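Local coordinates for similar to hydroxylamine oxidoreductase (Kuenenia stuttgartiensis, PDB 6H5L), which forms part of a multi-haem reductase complex of an anammox bacterium and carries c-type haems that relay electrons along an extended pathway, at the heme c site. Residues are numbered along the deposited sequence; one frame, centred on the assembly and turned at random.

The heme c site. Residues 108, 112, 149, 153, 156, 160, 171, 209, 211-213, 220, 223-224, 265-266, 281, 285, 294. With HEC (heme c), chain B.
This is a bis-histidine c-type haem pocket of a multihaem cytochrome, built on the CXXCH motif of residues 209-213 and closed in by helices 107-120, 154-161, 220-224 and 280-285. Cys209 SG and Cys212 SG are thioether-bonded to the former vinyl carbons HEC CAB and HEC CAC. His213, the proximal ligand of the motif, binds HEC FE through NE2 at 2.0 Å; His294 NE2 takes the distal position, and the two nitrogens subtend 166° at HEC FE. With both axial sites filled, the haem is suited to electron transfer rather than substrate binding. Gln156 CG lies over the centre of the His294 imidazole. The same methylene sits above the HEC pyrrole ring containing NA, 3.6 Å from that ring's centroid, so the Gln156 chain, bent at chi2, fills the corner between the upright imidazole and the macrocycle. At the rim, methyl HEC CMA points onto the face of the His153 ring, while Met285 SD touches methyl HEC CMD at 3.5 Å. The propionates are held separately. Tyr108 OH donates to HEC O1A at 2.8 Å, the oxygen lying in the phenol plane. Arg224, bent at chi3, brings NH1 to HEC O2D at 2.8 Å in a salt bridge near the guanidinium plane; Leu266 N, 3.0 Å from HEC O2D, gives that oxygen a second donor. An alanine at Arg224 would probably leave this propionate's charge less well compensated and its position less fixed.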
loop_
_atom_site.group_PDB
_atom_site.type_symbol
_atom_site.label_atom_id
_atom_site.label_comp_id
_atom_site.label_asym_id
_atom_site.label_seq_id
_atom_site.Cartn_x
_atom_site.Cartn_y
_atom_site.Cartn_z
ATOM N N TYR A 108 -1.391 -23.960 -12.041
ATOM C CA TYR A 108 -2.118 -24.480 -13.195
ATOM C C TYR A 108 -1.161 -24.876 -14.315
ATOM O O TYR A 108 -1.251 -25.980 -14.863
ATOM C CB TYR A 108 -3.127 -23.443 -13.687
ATOM C CG TYR A 108 -3.976 -23.906 -14.853
ATOM C CD1 TYR A 108 -5.130 -24.651 -14.644
ATOM C CD2 TYR A 108 -3.629 -23.591 -16.161
ATOM C CE1 TYR A 108 -5.910 -25.074 -15.705
ATOM C CE2 TYR A 108 -4.401 -24.010 -17.227
ATOM C CZ TYR A 108 -5.541 -24.750 -16.993
ATOM O OH TYR A 108 -6.313 -25.169 -18.053
ATOM N N LYS A 112 -0.474 -28.838 -15.738
ATOM C CA LYS A 112 -0.635 -29.300 -17.113
ATOM C C LYS A 112 0.704 -29.697 -17.726
ATOM O O LYS A 112 0.767 -30.633 -18.530
ATOM C CB LYS A 112 -1.315 -28.224 -17.959
ATOM C CG LYS A 112 -2.675 -27.775 -17.431
ATOM C CD LYS A 112 -3.679 -28.919 -17.412
ATOM C CE LYS A 112 -4.280 -29.165 -18.785
ATOM N NZ LYS A 112 -5.225 -28.081 -19.173
ATOM N N CYS A 149 1.814 -29.547 -32.839
ATOM C CA CYS A 149 1.194 -29.144 -31.581
ATOM C C CYS A 149 0.549 -30.332 -30.878
ATOM O O CYS A 149 0.658 -30.474 -29.654
ATOM C CB CYS A 149 0.161 -28.046 -31.837
ATOM S SG CYS A 149 0.678 -26.735 -32.967
ATOM N N HIS A 153 0.061 -31.497 -27.043
ATOM C CA HIS A 153 -1.329 -31.276 -26.652
ATOM C C HIS A 153 -2.231 -32.274 -27.376
ATOM O O HIS A 153 -2.994 -31.935 -28.281
ATOM C CB HIS A 153 -1.737 -29.837 -26.946
ATOM C CG HIS A 153 -0.808 -28.817 -26.365
ATOM N ND1 HIS A 153 -0.532 -28.748 -25.017
ATOM C CD2 HIS A 153 -0.101 -27.818 -26.946
ATOM C CE1 HIS A 153 0.306 -27.752 -24.792
ATOM N NE2 HIS A 153 0.584 -27.173 -25.946
ATOM N N GLN A 156 -6.224 -31.783 -26.817
ATOM C CA GLN A 156 -6.805 -30.703 -27.608
ATOM C C GLN A 156 -6.824 -31.047 -29.092
ATOM O O GLN A 156 -7.780 -30.710 -29.800
ATOM C CB GLN A 156 -6.038 -29.401 -27.373
ATOM C CG GLN A 156 -6.342 -28.711 -26.049
ATOM C CD GLN A 156 -5.628 -29.346 -24.870
ATOM O OE1 GLN A 156 -4.931 -30.350 -25.017
ATOM N NE2 GLN A 156 -5.796 -28.758 -23.691
ATOM N N PHE A 160 -10.220 -31.278 -31.276
ATOM C CA PHE A 160 -10.311 -30.543 -32.532
ATOM C C PHE A 160 -10.614 -31.486 -33.689
ATOM O O PHE A 160 -11.407 -31.156 -34.580
ATOM C CB PHE A 160 -9.013 -29.775 -32.783
ATOM C CG PHE A 160 -8.978 -29.057 -34.104
ATOM C CD1 PHE A 160 -9.644 -27.852 -34.270
ATOM C CD2 PHE A 160 -8.266 -29.576 -35.173
ATOM C CE1 PHE A 160 -9.611 -27.186 -35.481
ATOM C CE2 PHE A 160 -8.230 -28.915 -36.387
ATOM C CZ PHE A 160 -8.902 -27.719 -36.541
ATOM N N HIS A 171 -13.661 -26.144 -38.807
ATOM C CA HIS A 171 -12.290 -25.686 -38.996
ATOM C C HIS A 171 -11.375 -26.796 -39.493
ATOM O O HIS A 171 -10.433 -26.522 -40.244
ATOM C CB HIS A 171 -11.750 -25.106 -37.688
ATOM C CG HIS A 171 -12.597 -24.011 -37.122
ATOM N ND1 HIS A 171 -13.059 -24.022 -35.824
ATOM C CD2 HIS A 171 -13.072 -22.873 -37.681
ATOM C CE1 HIS A 171 -13.781 -22.937 -35.607
ATOM N NE2 HIS A 171 -13.805 -22.222 -36.718
ATOM N N CYS A 209 -2.947 -23.749 -35.592
ATOM C CA CYS A 209 -3.546 -23.663 -34.267
ATOM C C CYS A 209 -3.335 -22.303 -33.618
ATOM O O CYS A 209 -3.749 -22.106 -32.470
ATOM C CB CYS A 209 -2.984 -24.761 -33.361
ATOM S SG CYS A 209 -3.324 -26.438 -33.922
ATOM N N VAL A 211 -4.786 -19.577 -34.558
ATOM C CA VAL A 211 -5.802 -18.843 -35.300
ATOM C C VAL A 211 -6.776 -18.158 -34.348
ATOM O O VAL A 211 -7.291 -17.074 -34.647
ATOM C CB VAL A 211 -6.513 -19.790 -36.287
ATOM C CG1 VAL A 211 -8.022 -19.810 -36.072
ATOM C CG2 VAL A 211 -6.154 -19.426 -37.716
ATOM N N CYS A 212 -7.023 -18.777 -33.191
ATOM C CA CYS A 212 -7.777 -18.143 -32.112
ATOM C C CYS A 212 -6.850 -17.575 -31.040
ATOM O O CYS A 212 -6.869 -16.369 -30.780
ATOM C CB CYS A 212 -8.763 -19.149 -31.506
ATOM S SG CYS A 212 -9.909 -19.863 -32.717
ATOM N N HIS A 213 -6.028 -18.422 -30.422
ATOM C CA HIS A 213 -4.930 -17.956 -29.584
ATOM C C HIS A 213 -3.730 -17.720 -30.497
ATOM O O HIS A 213 -3.120 -18.672 -30.992
ATOM C CB HIS A 213 -4.613 -18.950 -28.466
ATOM C CG HIS A 213 -4.997 -20.370 -28.764
ATOM N ND1 HIS A 213 -4.193 -21.223 -29.490
ATOM C CD2 HIS A 213 -6.085 -21.096 -28.408
ATOM C CE1 HIS A 213 -4.774 -22.406 -29.580
ATOM N NE2 HIS A 213 -5.924 -22.357 -28.931
ATOM N N ALA A 220 -4.224 -18.768 -23.709
ATOM C CA ALA A 220 -5.571 -19.286 -23.504
ATOM C C ALA A 220 -6.534 -18.178 -23.102
ATOM O O ALA A 220 -7.727 -18.248 -23.418
ATOM C CB ALA A 220 -5.560 -20.392 -22.448
ATOM N N GLY A 223 -7.494 -16.761 -26.387
ATOM C CA GLY A 223 -8.350 -17.672 -27.127
ATOM C C GLY A 223 -9.780 -17.695 -26.624
ATOM O O GLY A 223 -10.703 -17.999 -27.384
ATOM N N ARG A 224 -9.986 -17.371 -25.350
ATOM C CA ARG A 224 -11.311 -17.414 -24.746
ATOM C C ARG A 224 -12.081 -16.108 -24.884
ATOM O O ARG A 224 -13.291 -16.095 -24.628
ATOM C CB ARG A 224 -11.199 -17.795 -23.264
ATOM C CG ARG A 224 -10.807 -19.247 -23.037
ATOM C CD ARG A 224 -10.947 -19.645 -21.581
ATOM N NE ARG A 224 -9.771 -19.317 -20.784
ATOM C CZ ARG A 224 -8.828 -20.193 -20.452
ATOM N NH1 ARG A 224 -8.922 -21.453 -20.854
ATOM N NH2 ARG A 224 -7.794 -19.811 -19.715
ATOM N N PRO A 265 -10.467 -21.880 -17.183
ATOM C CA PRO A 265 -11.020 -22.680 -18.280
ATOM C C PRO A 265 -12.542 -22.677 -18.243
ATOM O O PRO A 265 -13.167 -22.401 -17.217
ATOM C CB PRO A 265 -10.451 -24.083 -18.025
ATOM C CG PRO A 265 -9.975 -24.065 -16.601
ATOM C CD PRO A 265 -9.553 -22.658 -16.333
ATOM N N LEU A 266 -13.136 -22.989 -19.398
ATOM C CA LEU A 266 -14.578 -22.828 -19.566
ATOM C C LEU A 266 -15.360 -23.673 -18.568
ATOM O O LEU A 266 -16.402 -23.239 -18.063
ATOM C CB LEU A 266 -14.976 -23.180 -20.999
ATOM C CG LEU A 266 -14.441 -22.235 -22.074
ATOM C CD1 LEU A 266 -14.614 -22.840 -23.456
ATOM C CD2 LEU A 266 -15.140 -20.888 -21.984
ATOM N N GLN A 281 -17.089 -18.625 -27.134
ATOM C CA GLN A 281 -16.507 -19.873 -26.661
ATOM C C GLN A 281 -17.406 -20.554 -25.638
ATOM O O GLN A 281 -17.525 -21.783 -25.634
ATOM C CB GLN A 281 -15.120 -19.600 -26.084
ATOM C CG GLN A 281 -14.110 -19.084 -27.113
ATOM C CD GLN A 281 -14.261 -17.602 -27.440
ATOM O OE1 GLN A 281 -15.328 -17.014 -27.263
ATOM N NE2 GLN A 281 -13.181 -16.995 -27.922
ATOM N N MET A 285 -18.456 -23.820 -27.450
ATOM C CA MET A 285 -17.579 -24.911 -27.041
ATOM C C MET A 285 -18.187 -25.783 -25.956
ATOM O O MET A 285 -17.597 -26.814 -25.609
ATOM C CB MET A 285 -16.229 -24.371 -26.575
ATOM C CG MET A 285 -15.443 -23.698 -27.681
ATOM S SD MET A 285 -13.687 -23.567 -27.319
ATOM C CE MET A 285 -13.020 -23.501 -28.981
ATOM N N HIS A 294 -12.913 -28.771 -26.909
ATOM C CA HIS A 294 -12.018 -27.830 -27.589
ATOM C C HIS A 294 -12.331 -27.771 -29.089
ATOM O O HIS A 294 -11.480 -28.000 -29.949
ATOM C CB HIS A 294 -10.564 -28.215 -27.331
ATOM C CG HIS A 294 -9.560 -27.249 -27.885
ATOM N ND1 HIS A 294 -8.726 -27.566 -28.935
ATOM C CD2 HIS A 294 -9.246 -25.980 -27.528
ATOM C CE1 HIS A 294 -7.946 -26.533 -29.205
ATOM N NE2 HIS A 294 -8.240 -25.557 -28.366
HETATM FE FE HEC B . -6.889 -24.095 -28.633
HETATM C CHA HEC B . -7.278 -23.909 -25.225
HETATM C CHB HEC B . -4.073 -26.015 -28.183
HETATM C CHC HEC B . -6.751 -24.735 -32.028
HETATM C CHD HEC B . -9.428 -21.894 -29.146
HETATM N NA HEC B . -5.860 -24.819 -27.008
HETATM C C1A HEC B . -6.205 -24.633 -25.684
HETATM C C2A HEC B . -5.243 -25.328 -24.857
HETATM C C3A HEC B . -4.359 -25.912 -25.667
HETATM C C4A HEC B . -4.724 -25.605 -27.039
HETATM C CMA HEC B . -3.157 -26.763 -25.210
HETATM C CAA HEC B . -5.256 -25.387 -23.313
HETATM C CBA HEC B . -4.326 -24.333 -22.722
HETATM C CGA HEC B . -4.366 -24.431 -21.218
HETATM O O1A HEC B . -5.333 -25.031 -20.680
HETATM O O2A HEC B . -3.435 -23.905 -20.556
HETATM N NB HEC B . -5.603 -25.116 -29.889
HETATM C C1B HEC B . -4.591 -25.954 -29.461
HETATM C C2B HEC B . -4.173 -26.755 -30.592
HETATM C C3B HEC B . -4.903 -26.400 -31.656
HETATM C C4B HEC B . -5.820 -25.362 -31.233
HETATM C CMB HEC B . -3.060 -27.821 -30.545
HETATM C CAB HEC B . -4.824 -26.978 -33.087
HETATM C CBB HEC B . -5.403 -28.410 -33.129
HETATM N NC HEC B . -7.896 -23.437 -30.286
HETATM C C1C HEC B . -7.698 -23.835 -31.594
HETATM C C2C HEC B . -8.739 -23.242 -32.407
HETATM C C3C HEC B . -9.391 -22.358 -31.639
HETATM C C4C HEC B . -8.933 -22.526 -30.270
HETATM C CMC HEC B . -8.765 -23.302 -33.951
HETATM C CAC HEC B . -10.539 -21.430 -32.093
HETATM C CBC HEC B . -11.774 -22.273 -32.487
HETATM N ND HEC B . -8.117 -23.016 -27.374
HETATM C C1D HEC B . -9.193 -22.263 -27.836
HETATM C C2D HEC B . -10.030 -21.931 -26.705
HETATM C C3D HEC B . -9.359 -22.562 -25.483
HETATM C C4D HEC B . -8.180 -23.214 -25.996
HETATM C CMD HEC B . -11.331 -21.113 -26.714
HETATM C CAD HEC B . -9.843 -22.522 -24.018
HETATM C CBD HEC B . -10.373 -23.913 -23.674
HETATM C CGD HEC B . -11.211 -23.890 -22.422
HETATM O O1D HEC B . -11.889 -24.910 -22.140
HETATM O O2D HEC B . -11.207 -22.853 -21.710
#